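Local coordinates for protein isatin hydrolase (Ralstonia solanacearum, PDB 5NMP) that hydrolyses isatin, probably to isatinate, with a bound manganese ion, and is assigned to a family with arylformamidase activity, at residues A117-N122 with T152-R157; D130-W135 with E183-E188; P177-V182 with H216-G221; D234-R239 with V260-E265. One frame throughout, in Å; residues are numbered along the deposited sequence.

Contact 1. Residues A117-N122 with T152-R157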
loop_
_atom_site.group_PDB
_atom_site.type_symbol
_atom_site.label_atom_id
_atom_site.label_comp_id
_atom_site.label_asym_id
_atom_site.label_seq_id
_atom_site.Cartn_x
_atom_site.Cartn_y
_atom_site.Cartn_z
ATOM N N ALA A 117 13.702 -19.144 -18.263
ATOM C CA ALA A 117 14.227 -20.327 -18.937
ATOM C C ALA A 117 15.594 -20.728 -18.383
ATOM O O ALA A 117 15.915 -21.912 -18.299
ATOM C CB ALA A 117 14.318 -20.085 -20.432
ATOM N N GLN A 118 16.391 -19.733 -18.002
ATOM C CA GLN A 118 17.731 -19.975 -17.480
ATOM C C GLN A 118 17.682 -20.536 -16.065
ATOM O O GLN A 118 18.429 -21.454 -15.725
ATOM C CB GLN A 118 18.561 -18.685 -17.500
ATOM C CG GLN A 118 19.011 -18.238 -18.888
ATOM C CD GLN A 118 17.892 -17.621 -19.709
ATOM O OE1 GLN A 118 16.809 -17.334 -19.196
ATOM N NE2 GLN A 118 18.151 -17.414 -20.994
ATOM N N VAL A 119 16.798 -19.973 -15.248
ATOM C CA VAL A 119 16.640 -20.390 -13.860
ATOM C C VAL A 119 16.013 -21.782 -13.785
ATOM O O VAL A 119 16.237 -22.537 -12.837
ATOM C CB VAL A 119 15.787 -19.371 -13.079
ATOM C CG1 VAL A 119 15.556 -19.826 -11.647
ATOM C CG2 VAL A 119 16.465 -18.006 -13.102
ATOM N N ARG A 120 15.251 -22.129 -14.813
ATOM C CA ARG A 120 14.635 -23.443 -14.895
ATOM C C ARG A 120 15.692 -24.540 -14.995
ATOM O O ARG A 120 15.444 -25.688 -14.620
ATOM C CB ARG A 120 13.689 -23.502 -16.094
ATOM C CG ARG A 120 12.611 -24.559 -15.986
ATOM C CD ARG A 120 11.378 -24.161 -16.785
ATOM N NE ARG A 120 11.674 -23.946 -18.199
ATOM C CZ ARG A 120 11.248 -22.901 -18.903
ATOM N NH1 ARG A 120 10.503 -21.965 -18.325
ATOM N NH2 ARG A 120 11.567 -22.790 -20.186
ATOM N N GLU A 121 16.875 -24.180 -15.489
ATOM C CA GLU A 121 17.959 -25.139 -15.666
ATOM C C GLU A 121 19.102 -24.920 -14.680
ATOM O O GLU A 121 20.060 -25.693 -14.651
ATOM C CB GLU A 121 18.494 -25.077 -17.099
ATOM C CG GLU A 121 17.520 -25.606 -18.133
ATOM C CD GLU A 121 17.052 -27.016 -17.817
ATOM O OE1 GLU A 121 17.911 -27.886 -17.548
ATOM O OE2 GLU A 121 15.825 -27.251 -17.829
ATOM N N ASN A 122 18.999 -23.865 -13.878
ATOM C CA ASN A 122 20.005 -23.570 -12.863
ATOM C C ASN A 122 19.447 -22.660 -11.776
ATOM O O ASN A 122 19.207 -21.476 -12.004
ATOM C CB ASN A 122 21.241 -22.931 -13.495
ATOM C CG ASN A 122 22.335 -22.642 -12.481
ATOM O OD1 ASN A 122 22.309 -23.148 -11.358
ATOM N ND2 ASN A 122 23.308 -21.830 -12.878
ATOM N N THR A 152 11.799 -14.568 -12.847
ATOM C CA THR A 152 12.415 -15.887 -12.764
ATOM C C THR A 152 11.388 -17.015 -12.680
ATOM O O THR A 152 11.759 -18.187 -12.651
ATOM C CB THR A 152 13.335 -15.988 -11.538
ATOM O OG1 THR A 152 12.584 -15.674 -10.360
ATOM C CG2 THR A 152 14.509 -15.025 -11.662
ATOM N N ASP A 153 10.108 -16.651 -12.632
ATOM C CA ASP A 153 9.005 -17.599 -12.421
ATOM C C ASP A 153 9.133 -18.350 -11.094
ATOM O O ASP A 153 8.509 -19.392 -10.897
ATOM C CB ASP A 153 8.908 -18.600 -13.580
ATOM C CG ASP A 153 8.112 -18.060 -14.755
ATOM O OD1 ASP A 153 7.814 -16.846 -14.772
ATOM O OD2 ASP A 153 7.787 -18.851 -15.668
ATOM N N TRP A 154 9.927 -17.803 -10.180
ATOM C CA TRP A 154 10.145 -18.414 -8.873
ATOM C C TRP A 154 8.881 -18.381 -8.015
ATOM O O TRP A 154 8.715 -19.196 -7.108
ATOM C CB TRP A 154 11.287 -17.704 -8.145
ATOM C CG TRP A 154 11.880 -18.502 -7.032
ATOM C CD1 TRP A 154 11.501 -18.492 -5.721
ATOM C CD2 TRP A 154 12.967 -19.428 -7.129
ATOM N NE1 TRP A 154 12.285 -19.359 -4.996
ATOM C CE2 TRP A 154 13.194 -19.944 -5.838
ATOM C CE3 TRP A 154 13.771 -19.870 -8.184
ATOM C CZ2 TRP A 154 14.192 -20.883 -5.572
ATOM C CZ3 TRP A 154 14.762 -20.801 -7.919
ATOM C CH2 TRP A 154 14.964 -21.297 -6.624
ATOM N N SER A 155 7.994 -17.438 -8.313
ATOM C CA SER A 155 6.751 -17.270 -7.566
ATOM C C SER A 155 5.838 -18.494 -7.643
ATOM O O SER A 155 4.929 -18.648 -6.827
ATOM C CB SER A 155 5.997 -16.037 -8.071
ATOM O OG SER A 155 5.755 -16.130 -9.465
ATOM N N LEU A 156 6.080 -19.362 -8.620
ATOM C CA LEU A 156 5.269 -20.563 -8.784
ATOM C C LEU A 156 5.589 -21.615 -7.721
ATOM O O LEU A 156 4.885 -22.619 -7.594
ATOM C CB LEU A 156 5.467 -21.152 -10.183
ATOM C CG LEU A 156 5.082 -20.260 -11.368
ATOM C CD1 LEU A 156 5.376 -20.966 -12.687
ATOM C CD2 LEU A 156 3.618 -19.847 -11.286
ATOM N N ARG A 157 6.653 -21.380 -6.959
ATOM C CA ARG A 157 7.069 -22.303 -5.907
ATOM C C ARG A 157 6.389 -21.996 -4.573
ATOM O O ARG A 157 6.637 -22.676 -3.579
ATOM C CB ARG A 157 8.589 -22.253 -5.722
ATOM C CG ARG A 157 9.407 -22.753 -6.900
ATOM C CD ARG A 157 10.849 -22.273 -6.774
ATOM N NE ARG A 157 11.713 -22.761 -7.844
ATOM C CZ ARG A 157 12.661 -23.678 -7.676
ATOM N NH1 ARG A 157 12.872 -24.207 -6.476
ATOM N NH2 ARG A 157 13.401 -24.064 -8.707
#
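T152, whose methyl meets V119 across the contact, and the adjoining D153 both direct their backbone N atoms to a single carboxylate oxygen, E197 OE1, and this double grip holds the start of the loop 152-157. The T152 hydroxyl adds a weak bond in the manner of an ST turn, W154 N to T152 OG1 at 3.4 Å and bent to 146°. Between the segments themselves the interaction is purely apolar, and V119 makes all the close contacts from its side. With CG1 anti to the backbone N (chi1 177°), the valine fork straddles two neighbours. One branch, V119 CG2, lies 3.8 Å from T152 CG2. The other comes to the indole of W154 in the plane of the ring, at its edge, where V119 CG1 is 3.9 Å from both CE3 and CZ3 of W154. A face of the same indole is covered by its own segment: R157 CD stands 3.4 Å above the W154 ring plane, over the centre, and the R157 guanidinium continues over W154 CH2. W154 NE1 is satisfied by F164 O, so the rotation of the indole is fixed at its polar end as well. The W154 side chain lies about 14 Å from the bound manganese ion. Strand 107-114, helix 129-139 and strand 147-151 form a beta-alpha-beta crossover, and the contact packs together the segments that follow its two parallel strands, at their carboxyl ends.

Contact 2. Residues D130-W135 with E183-E188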
loop_
_atom_site.group_PDB
_atom_site.type_symbol
_atom_site.label_atom_id
_atom_site.label_comp_id
_atom_site.label_asym_id
_atom_site.label_seq_id
_atom_site.Cartn_x
_atom_site.Cartn_y
_atom_site.Cartn_z
ATOM N N ASP A 130 26.699 -8.878 -19.204
ATOM C CA ASP A 130 26.560 -9.338 -20.580
ATOM C C ASP A 130 25.103 -9.624 -20.922
ATOM O O ASP A 130 24.620 -9.234 -21.984
ATOM C CB ASP A 130 27.412 -10.585 -20.820
ATOM C CG ASP A 130 28.895 -10.315 -20.667
ATOM O OD1 ASP A 130 29.255 -9.425 -19.867
ATOM O OD2 ASP A 130 29.701 -10.988 -21.345
ATOM N N PHE A 131 24.407 -10.296 -20.011
ATOM C CA PHE A 131 23.002 -10.627 -20.218
ATOM C C PHE A 131 22.143 -9.367 -20.257
ATOM O O PHE A 131 21.212 -9.270 -21.057
ATOM C CB PHE A 131 22.503 -11.572 -19.122
ATOM C CG PHE A 131 21.129 -12.133 -19.378
ATOM C CD1 PHE A 131 19.996 -11.472 -18.920
ATOM C CD2 PHE A 131 20.969 -13.323 -20.069
ATOM C CE1 PHE A 131 18.730 -11.987 -19.150
ATOM C CE2 PHE A 131 19.707 -13.845 -20.304
ATOM C CZ PHE A 131 18.585 -13.176 -19.843
ATOM N N LEU A 132 22.457 -8.406 -19.394
ATOM C CA LEU A 132 21.721 -7.148 -19.361
ATOM C C LEU A 132 21.932 -6.338 -20.643
ATOM O O LEU A 132 20.986 -5.760 -21.181
ATOM C CB LEU A 132 22.125 -6.323 -18.139
ATOM C CG LEU A 132 21.627 -6.836 -16.784
ATOM C CD1 LEU A 132 22.267 -6.062 -15.644
ATOM C CD2 LEU A 132 20.102 -6.765 -16.695
ATOM N N GLN A 133 23.168 -6.302 -21.134
ATOM C CA GLN A 133 23.486 -5.553 -22.348
ATOM C C GLN A 133 22.869 -6.185 -23.593
ATOM O O GLN A 133 22.573 -5.491 -24.567
ATOM C CB GLN A 133 25.002 -5.431 -22.518
ATOM C CG GLN A 133 25.654 -4.458 -21.550
ATOM C CD GLN A 133 27.159 -4.375 -21.726
ATOM O OE1 GLN A 133 27.806 -5.346 -22.123
ATOM N NE2 GLN A 133 27.725 -3.209 -21.433
ATOM N N ALA A 134 22.685 -7.501 -23.563
ATOM C CA ALA A 134 22.022 -8.199 -24.657
ATOM C C ALA A 134 20.529 -7.887 -24.650
ATOM O O ALA A 134 19.896 -7.797 -25.702
ATOM C CB ALA A 134 22.252 -9.696 -24.555
ATOM N N TRP A 135 19.979 -7.722 -23.451
ATOM C CA TRP A 135 18.575 -7.365 -23.275
ATOM C C TRP A 135 18.289 -6.000 -23.894
ATOM O O TRP A 135 17.278 -5.819 -24.573
ATOM C CB TRP A 135 18.208 -7.370 -21.788
ATOM C CG TRP A 135 16.764 -7.075 -21.499
ATOM C CD1 TRP A 135 15.757 -7.984 -21.341
ATOM C CD2 TRP A 135 16.168 -5.783 -21.316
ATOM N NE1 TRP A 135 14.572 -7.340 -21.078
ATOM C CE2 TRP A 135 14.797 -5.988 -21.058
ATOM C CE3 TRP A 135 16.658 -4.473 -21.349
ATOM C CZ2 TRP A 135 13.913 -4.933 -20.835
ATOM C CZ3 TRP A 135 15.779 -3.428 -21.129
ATOM C CH2 TRP A 135 14.423 -3.664 -20.875
ATOM N N GLU A 183 26.662 -3.110 -9.770
ATOM C CA GLU A 183 27.441 -1.893 -9.990
ATOM C C GLU A 183 27.053 -1.196 -11.295
ATOM O O GLU A 183 26.954 0.030 -11.346
ATOM C CB GLU A 183 28.940 -2.209 -9.992
ATOM C CG GLU A 183 29.501 -2.566 -8.625
ATOM C CD GLU A 183 30.944 -3.040 -8.680
ATOM O OE1 GLU A 183 31.437 -3.352 -9.787
ATOM O OE2 GLU A 183 31.584 -3.102 -7.609
ATOM N N TRP A 184 26.829 -1.983 -12.343
ATOM C CA TRP A 184 26.455 -1.451 -13.651
ATOM C C TRP A 184 25.072 -0.802 -13.617
ATOM O O TRP A 184 24.884 0.301 -14.130
ATOM C CB TRP A 184 26.496 -2.566 -14.702
ATOM C CG TRP A 184 26.270 -2.107 -16.109
ATOM C CD1 TRP A 184 27.185 -1.531 -16.939
ATOM C CD2 TRP A 184 25.056 -2.211 -16.862
ATOM N NE1 TRP A 184 26.616 -1.259 -18.159
ATOM C CE2 TRP A 184 25.309 -1.666 -18.139
ATOM C CE3 TRP A 184 23.778 -2.705 -16.581
ATOM C CZ2 TRP A 184 24.332 -1.602 -19.131
ATOM C CZ3 TRP A 184 22.810 -2.641 -17.568
ATOM C CH2 TRP A 184 23.093 -2.092 -18.828
ATOM N N LEU A 185 24.111 -1.489 -13.007
ATOM C CA LEU A 185 22.750 -0.971 -12.887
ATOM C C LEU A 185 22.703 0.359 -12.139
ATOM O O LEU A 185 21.947 1.259 -12.504
ATOM C CB LEU A 185 21.848 -1.990 -12.185
ATOM C CG LEU A 185 21.411 -3.194 -13.019
ATOM C CD1 LEU A 185 20.493 -4.093 -12.214
ATOM C CD2 LEU A 185 20.725 -2.735 -14.298
ATOM N N ILE A 186 23.512 0.480 -11.093
ATOM C CA ILE A 186 23.535 1.701 -10.300
ATOM C C ILE A 186 24.328 2.806 -10.992
ATOM O O ILE A 186 23.829 3.914 -11.182
ATOM C CB ILE A 186 24.131 1.453 -8.905
ATOM C CG1 ILE A 186 23.250 0.484 -8.119
ATOM C CG2 ILE A 186 24.279 2.761 -8.147
ATOM C CD1 ILE A 186 23.840 0.065 -6.784
ATOM N N GLY A 187 25.561 2.490 -11.379
ATOM C CA GLY A 187 26.485 3.480 -11.905
ATOM C C GLY A 187 26.306 3.882 -13.357
ATOM O O GLY A 187 26.536 5.036 -13.714
ATOM N N GLU A 188 25.900 2.942 -14.203
ATOM C CA GLU A 188 25.785 3.223 -15.631
ATOM C C GLU A 188 24.343 3.448 -16.090
ATOM O O GLU A 188 24.115 3.953 -17.188
ATOM C CB GLU A 188 26.414 2.088 -16.442
ATOM C CG GLU A 188 27.925 2.012 -16.324
ATOM C CD GLU A 188 28.614 3.245 -16.876
ATOM O OE1 GLU A 188 28.331 3.619 -18.035
ATOM O OE2 GLU A 188 29.436 3.845 -16.150
#
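L132 and W184 supply most of the apolar contact between helices 129-139 and 179-187. Their side chains run past one another in opposite directions, so that each touches the other at more than one point: L132 CB is 3.8 Å from W184 CZ3, and L132 CD1 is 3.8 Å from W184 CE3. The same leucine methyl also serves the deeper end of the interface, where L132 CD1 meets L185 CD2 at 3.9 Å, the two leucines crossing at about a right angle. W184 reaches across because its CG is anti to the backbone N (chi1 -174°), which swings the indole toward the facing helix.

The second kind of contact is between a polar side chain and the indole. Q133, extended beyond CG, crosses the indole obliquely, with Q133 CG 4.0 Å from W184 CZ2, and its amide plane stands at 90° to the ring. Q133 NE2 and W184 NE1 are both donors, and they meet by packing without a hydrogen bond.

W184 also touches V129 and E136. This one residue thus sits among V129, L132, Q133 and E136, the i, i+3, i+4, i+7 spacing of a knobs-into-holes hole. The axes of the two short helical segments approach to 11.5 Å, with 50° between their N-to-C directions. Behind the pair, F131 and W135 pack on strand 107-114, while on the other helix E183 and I186 touch helix 214-221.

Contact 3. Residues P177-V182 with H216-G221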
loop_
_atom_site.group_PDB
_atom_site.type_symbol
_atom_site.label_atom_id
_atom_site.label_comp_id
_atom_site.label_asym_id
_atom_site.label_seq_id
_atom_site.Cartn_x
_atom_site.Cartn_y
_atom_site.Cartn_z
ATOM N N PRO A 177 21.815 -11.317 -9.027
ATOM C CA PRO A 177 22.789 -10.573 -9.831
ATOM C C PRO A 177 24.218 -10.697 -9.312
ATOM O O PRO A 177 24.429 -10.875 -8.113
ATOM C CB PRO A 177 22.299 -9.130 -9.707
ATOM C CG PRO A 177 21.696 -9.075 -8.338
ATOM C CD PRO A 177 21.088 -10.440 -8.089
ATOM N N THR A 178 25.187 -10.605 -10.216
ATOM C CA THR A 178 26.585 -10.522 -9.819
ATOM C C THR A 178 26.865 -9.134 -9.266
ATOM O O THR A 178 26.066 -8.216 -9.454
ATOM C CB THR A 178 27.538 -10.794 -10.993
ATOM O OG1 THR A 178 27.515 -9.679 -11.895
ATOM C CG2 THR A 178 27.134 -12.060 -11.729
ATOM N N GLN A 179 28.000 -8.974 -8.593
ATOM C CA GLN A 179 28.386 -7.666 -8.083
ATOM C C GLN A 179 28.532 -6.662 -9.222
ATOM O O GLN A 179 28.083 -5.522 -9.116
ATOM C CB GLN A 179 29.688 -7.752 -7.288
ATOM C CG GLN A 179 30.205 -6.399 -6.825
ATOM C CD GLN A 179 31.419 -6.514 -5.932
ATOM O OE1 GLN A 179 31.523 -7.435 -5.125
ATOM N NE2 GLN A 179 32.350 -5.581 -6.078
ATOM N N GLU A 180 29.150 -7.098 -10.315
ATOM C CA GLU A 180 29.370 -6.234 -11.468
ATOM C C GLU A 180 28.051 -5.756 -12.067
ATOM O O GLU A 180 27.940 -4.609 -12.494
ATOM C CB GLU A 180 30.203 -6.956 -12.531
ATOM C CG GLU A 180 31.646 -7.251 -12.119
ATOM C CD GLU A 180 31.777 -8.447 -11.179
ATOM O OE1 GLU A 180 30.744 -9.060 -10.824
ATOM O OE2 GLU A 180 32.921 -8.778 -10.795
ATOM N N ALA A 181 27.052 -6.633 -12.088
ATOM C CA ALA A 181 25.734 -6.277 -12.605
ATOM C C ALA A 181 25.074 -5.216 -11.729
ATOM O O ALA A 181 24.490 -4.255 -12.229
ATOM C CB ALA A 181 24.852 -7.507 -12.705
ATOM N N VAL A 182 25.169 -5.399 -10.417
ATOM C CA VAL A 182 24.637 -4.429 -9.471
ATOM C C VAL A 182 25.337 -3.081 -9.643
ATOM O O VAL A 182 24.685 -2.036 -9.676
ATOM C CB VAL A 182 24.787 -4.920 -8.016
ATOM C CG1 VAL A 182 24.325 -3.850 -7.035
ATOM C CG2 VAL A 182 23.998 -6.206 -7.807
ATOM N N HIS A 216 21.992 -5.926 -1.776
ATOM C CA HIS A 216 21.643 -5.235 -0.537
ATOM C C HIS A 216 22.662 -4.154 -0.180
ATOM O O HIS A 216 22.296 -3.016 0.110
ATOM C CB HIS A 216 21.524 -6.226 0.623
ATOM C CG HIS A 216 20.181 -6.877 0.726
ATOM N ND1 HIS A 216 19.870 -8.051 0.075
ATOM C CD2 HIS A 216 19.068 -6.517 1.407
ATOM C CE1 HIS A 216 18.623 -8.386 0.351
ATOM N NE2 HIS A 216 18.113 -7.473 1.156
ATOM N N THR A 217 23.941 -4.519 -0.212
ATOM C CA THR A 217 25.011 -3.618 0.198
ATOM C C THR A 217 25.099 -2.367 -0.670
ATOM O O THR A 217 25.182 -1.253 -0.152
ATOM C CB THR A 217 26.384 -4.322 0.166
ATOM O OG1 THR A 217 26.355 -5.479 1.010
ATOM C CG2 THR A 217 27.471 -3.379 0.646
ATOM N N LEU A 218 25.075 -2.552 -1.986
ATOM C CA LEU A 218 25.334 -1.448 -2.902
ATOM C C LEU A 218 24.083 -0.632 -3.227
ATOM O O LEU A 218 24.160 0.590 -3.347
ATOM C CB LEU A 218 25.976 -1.969 -4.191
ATOM C CG LEU A 218 27.323 -2.687 -4.011
ATOM C CD1 LEU A 218 27.873 -3.186 -5.348
ATOM C CD2 LEU A 218 28.349 -1.805 -3.300
ATOM N N MET A 219 22.934 -1.291 -3.365
ATOM C CA MET A 219 21.697 -0.571 -3.675
ATOM C C MET A 219 21.277 0.307 -2.504
ATOM O O MET A 219 21.034 1.500 -2.675
ATOM C CB MET A 219 20.567 -1.534 -4.039
ATOM C CG MET A 219 20.806 -2.318 -5.322
ATOM S SD MET A 219 20.487 -1.368 -6.818
ATOM C CE MET A 219 18.758 -1.045 -6.598
ATOM N N HIS A 220 21.198 -0.278 -1.314
ATOM C CA HIS A 220 20.859 0.494 -0.125
ATOM C C HIS A 220 21.977 1.484 0.192
ATOM O O HIS A 220 21.727 2.567 0.725
ATOM C CB HIS A 220 20.596 -0.431 1.063
ATOM C CG HIS A 220 19.454 -1.372 0.847
ATOM N ND1 HIS A 220 18.351 -1.042 0.084
ATOM C CD2 HIS A 220 19.243 -2.639 1.277
ATOM C CE1 HIS A 220 17.513 -2.059 0.062
ATOM N NE2 HIS A 220 18.029 -3.043 0.779
ATOM N N GLY A 221 23.206 1.112 -0.160
ATOM C CA GLY A 221 24.356 1.974 0.035
ATOM C C GLY A 221 24.330 3.174 -0.892
ATOM O O GLY A 221 25.019 4.169 -0.656
#
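V182 and L218 cross at a slant, and the valine enters with one branch only. V182 CG1 lies 3.8 Å from L218 CB and 4.0 Å from L218 CD1, so that it rests in the bend of the leucine chain. That branch is anti to the backbone N (chi1 176°), which projects it toward helix 214-221. On its flank the same methyl approaches the next residue, V182 CG1 to M219 CG being 4.2 Å. L218 CD1 also reaches Q179, one turn before V182 on the facing helix, and lies 4.2 Å from the aliphatic Q179 CG; the amide of Q179 has its own partner, Q179 NE2 bonding to E183 OE2.

Helix 179-187 is capped at its start: T178 is the N-cap, and T178 OG1 accepts from A181 N at 3.1 Å.

L218 touches E183 and I186 as well as Q179 and V182, the four-residue spacing of a knobs-into-holes socket. Beyond this helix pair, H216 and H220 both touch D82, a manganese ligand, and the M219 side chain lies about 8 Å from that of D82. The contact thus joins a crossover helix of the alpha/beta fold to a helix that flanks the metal site.

Contact 4. Residues D234-R239 with V260-E265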
loop_
_atom_site.group_PDB
_atom_site.type_symbol
_atom_site.label_atom_id
_atom_site.label_comp_id
_atom_site.label_asym_id
_atom_site.label_seq_id
_atom_site.Cartn_x
_atom_site.Cartn_y
_atom_site.Cartn_z
ATOM N N ASP A 234 5.112 -12.229 -15.535
ATOM C CA ASP A 234 4.885 -12.739 -16.883
ATOM C C ASP A 234 3.768 -11.995 -17.613
ATOM O O ASP A 234 3.604 -12.150 -18.822
ATOM C CB ASP A 234 4.556 -14.232 -16.830
ATOM C CG ASP A 234 3.338 -14.528 -15.974
ATOM O OD1 ASP A 234 2.229 -14.650 -16.536
ATOM O OD2 ASP A 234 3.488 -14.634 -14.737
ATOM N N GLN A 235 2.995 -11.198 -16.882
ATOM C CA GLN A 235 1.903 -10.440 -17.481
ATOM C C GLN A 235 2.319 -9.009 -17.794
ATOM O O GLN A 235 1.502 -8.192 -18.221
ATOM C CB GLN A 235 0.681 -10.433 -16.561
ATOM C CG GLN A 235 0.070 -11.801 -16.343
ATOM C CD GLN A 235 -1.168 -11.749 -15.474
ATOM O OE1 GLN A 235 -1.958 -10.808 -15.552
ATOM N NE2 GLN A 235 -1.341 -12.763 -14.634
ATOM N N LEU A 236 3.597 -8.714 -17.581
ATOM C CA LEU A 236 4.122 -7.380 -17.838
ATOM C C LEU A 236 4.955 -7.343 -19.112
ATOM O O LEU A 236 5.640 -8.311 -19.440
ATOM C CB LEU A 236 4.962 -6.901 -16.655
ATOM C CG LEU A 236 4.239 -6.786 -15.313
ATOM C CD1 LEU A 236 5.127 -6.077 -14.296
ATOM C CD2 LEU A 236 2.913 -6.063 -15.478
ATOM N N PRO A 237 4.901 -6.216 -19.834
ATOM C CA PRO A 237 5.745 -5.998 -21.009
ATOM C C PRO A 237 7.197 -5.781 -20.598
ATOM O O PRO A 237 7.446 -5.486 -19.430
ATOM C CB PRO A 237 5.151 -4.735 -21.631
ATOM C CG PRO A 237 4.598 -3.993 -20.469
ATOM C CD PRO A 237 4.049 -5.048 -19.547
ATOM N N PRO A 238 8.143 -5.931 -21.539
ATOM C CA PRO A 238 9.554 -5.663 -21.238
ATOM C C PRO A 238 9.764 -4.250 -20.707
ATOM O O PRO A 238 10.578 -4.043 -19.807
ATOM C CB PRO A 238 10.244 -5.849 -22.592
ATOM C CG PRO A 238 9.353 -6.770 -23.338
ATOM C CD PRO A 238 7.959 -6.426 -22.913
ATOM N N ARG A 239 9.024 -3.293 -21.260
ATOM C CA ARG A 239 9.114 -1.907 -20.818
ATOM C C ARG A 239 7.793 -1.165 -21.018
ATOM O O ARG A 239 6.984 -1.531 -21.871
ATOM C CB ARG A 239 10.246 -1.187 -21.553
ATOM C CG ARG A 239 10.064 -1.115 -23.055
ATOM C CD ARG A 239 11.294 -0.518 -23.702
ATOM N NE ARG A 239 11.741 0.676 -22.995
ATOM C CZ ARG A 239 12.988 1.134 -23.016
ATOM N NH1 ARG A 239 13.305 2.230 -22.340
ATOM N NH2 ARG A 239 13.918 0.493 -23.708
ATOM N N VAL A 260 1.764 -4.260 -4.190
ATOM C CA VAL A 260 2.438 -3.810 -5.404
ATOM C C VAL A 260 1.533 -3.956 -6.622
ATOM O O VAL A 260 1.041 -5.047 -6.913
ATOM C CB VAL A 260 3.741 -4.590 -5.655
ATOM C CG1 VAL A 260 4.439 -4.063 -6.899
ATOM C CG2 VAL A 260 4.657 -4.498 -4.446
ATOM N N LEU A 261 1.319 -2.852 -7.331
ATOM C CA LEU A 261 0.474 -2.851 -8.518
ATOM C C LEU A 261 1.233 -2.349 -9.739
ATOM O O LEU A 261 2.133 -1.519 -9.626
ATOM C CB LEU A 261 -0.770 -1.987 -8.298
ATOM C CG LEU A 261 -1.703 -2.362 -7.147
ATOM C CD1 LEU A 261 -2.877 -1.399 -7.094
ATOM C CD2 LEU A 261 -2.184 -3.799 -7.287
ATOM N N ALA A 262 0.854 -2.852 -10.907
ATOM C CA ALA A 262 1.447 -2.407 -12.160
ATOM C C ALA A 262 0.379 -1.864 -13.105
ATOM O O ALA A 262 -0.656 -2.496 -13.311
ATOM C CB ALA A 262 2.204 -3.541 -12.816
ATOM N N LEU A 263 0.627 -0.684 -13.665
ATOM C CA LEU A 263 -0.240 -0.141 -14.700
ATOM C C LEU A 263 0.336 -0.494 -16.068
ATOM O O LEU A 263 1.531 -0.325 -16.309
ATOM C CB LEU A 263 -0.394 1.375 -14.559
ATOM C CG LEU A 263 -0.974 1.936 -13.255
ATOM C CD1 LEU A 263 -1.230 3.428 -13.396
ATOM C CD2 LEU A 263 -2.247 1.214 -12.851
ATOM N N VAL A 264 -0.513 -1.002 -16.954
ATOM C CA VAL A 264 -0.065 -1.421 -18.274
ATOM C C VAL A 264 -0.923 -0.781 -19.359
ATOM O O VAL A 264 -2.151 -0.815 -19.295
ATOM C CB VAL A 264 -0.099 -2.956 -18.418
ATOM C CG1 VAL A 264 0.301 -3.368 -19.821
ATOM C CG2 VAL A 264 0.816 -3.602 -17.395
ATOM N N GLU A 265 -0.268 -0.190 -20.352
ATOM C CA GLU A 265 -0.962 0.497 -21.431
ATOM C C GLU A 265 -0.545 -0.054 -22.788
ATOM O O GLU A 265 -1.155 -0.993 -23.300
ATOM C CB GLU A 265 -0.691 2.002 -21.365
ATOM C CG GLU A 265 -1.415 2.815 -22.424
ATOM C CD GLU A 265 -1.126 4.300 -22.311
ATOM O OE1 GLU A 265 -0.290 4.681 -21.464
ATOM O OE2 GLU A 265 -1.737 5.085 -23.068
#
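L236 lies against one face of the mixed beta-sheet of this alpha/beta fold, where strand 261-264 runs between strands 24-27 and 239-244. Along its side chain, CB and CG serve as a stem: CB itself points past the strand, but with CG anti to the carbonyl carbon (chi1 -61°) the two methyls are carried toward it. L236 CD2 makes both of the close approaches, at 3.7 Å to A262 CB and 3.8 Å to V264 CG2. The second methyl leans on the alanine alone of the two, L236 CD1 being 4.1 Å from A262 CB. A262 and V264 are two positions apart on the strand and therefore point to the same face, and the leucine spans the pair while also touching L28 and L149.

L263 lies between them in sequence, faces the other way and packs on L11 of the second subunit. The side-chain carboxylate of E265, the last residue, accepts from backbone N atoms of T9, I10 and L11 of the second subunit.

P237 adds a second contact to V264. Its ring is presented by CD: P237 CD faces the fork of the valine, 4.1 Å from both V264 CG1 and V264 CG2.

Overall arrangement
All four contacts are joined across their segments by apolar packing, with no hydrogen bond, but they differ in burial and place. Contact 1 is fully buried, at the carboxyl ends of two parallel strands; contacts 2, 3 and 4 are partly buried, and only contact 2 includes an exposed residue, Q133. Contacts 2 and 3 share helix 179-187, which packs on helix 129-139 in contact 2 and on helix 214-221 in contact 3; I186 CG1 lies 3.6 Å from M219 SD, and contact 3 is closer to the manganese site. Contact 4 is the one that lies on a strand and is flanked by the second subunit. W135 links contact 2 to it, with W135 CZ2 3.6 Å from P238 O.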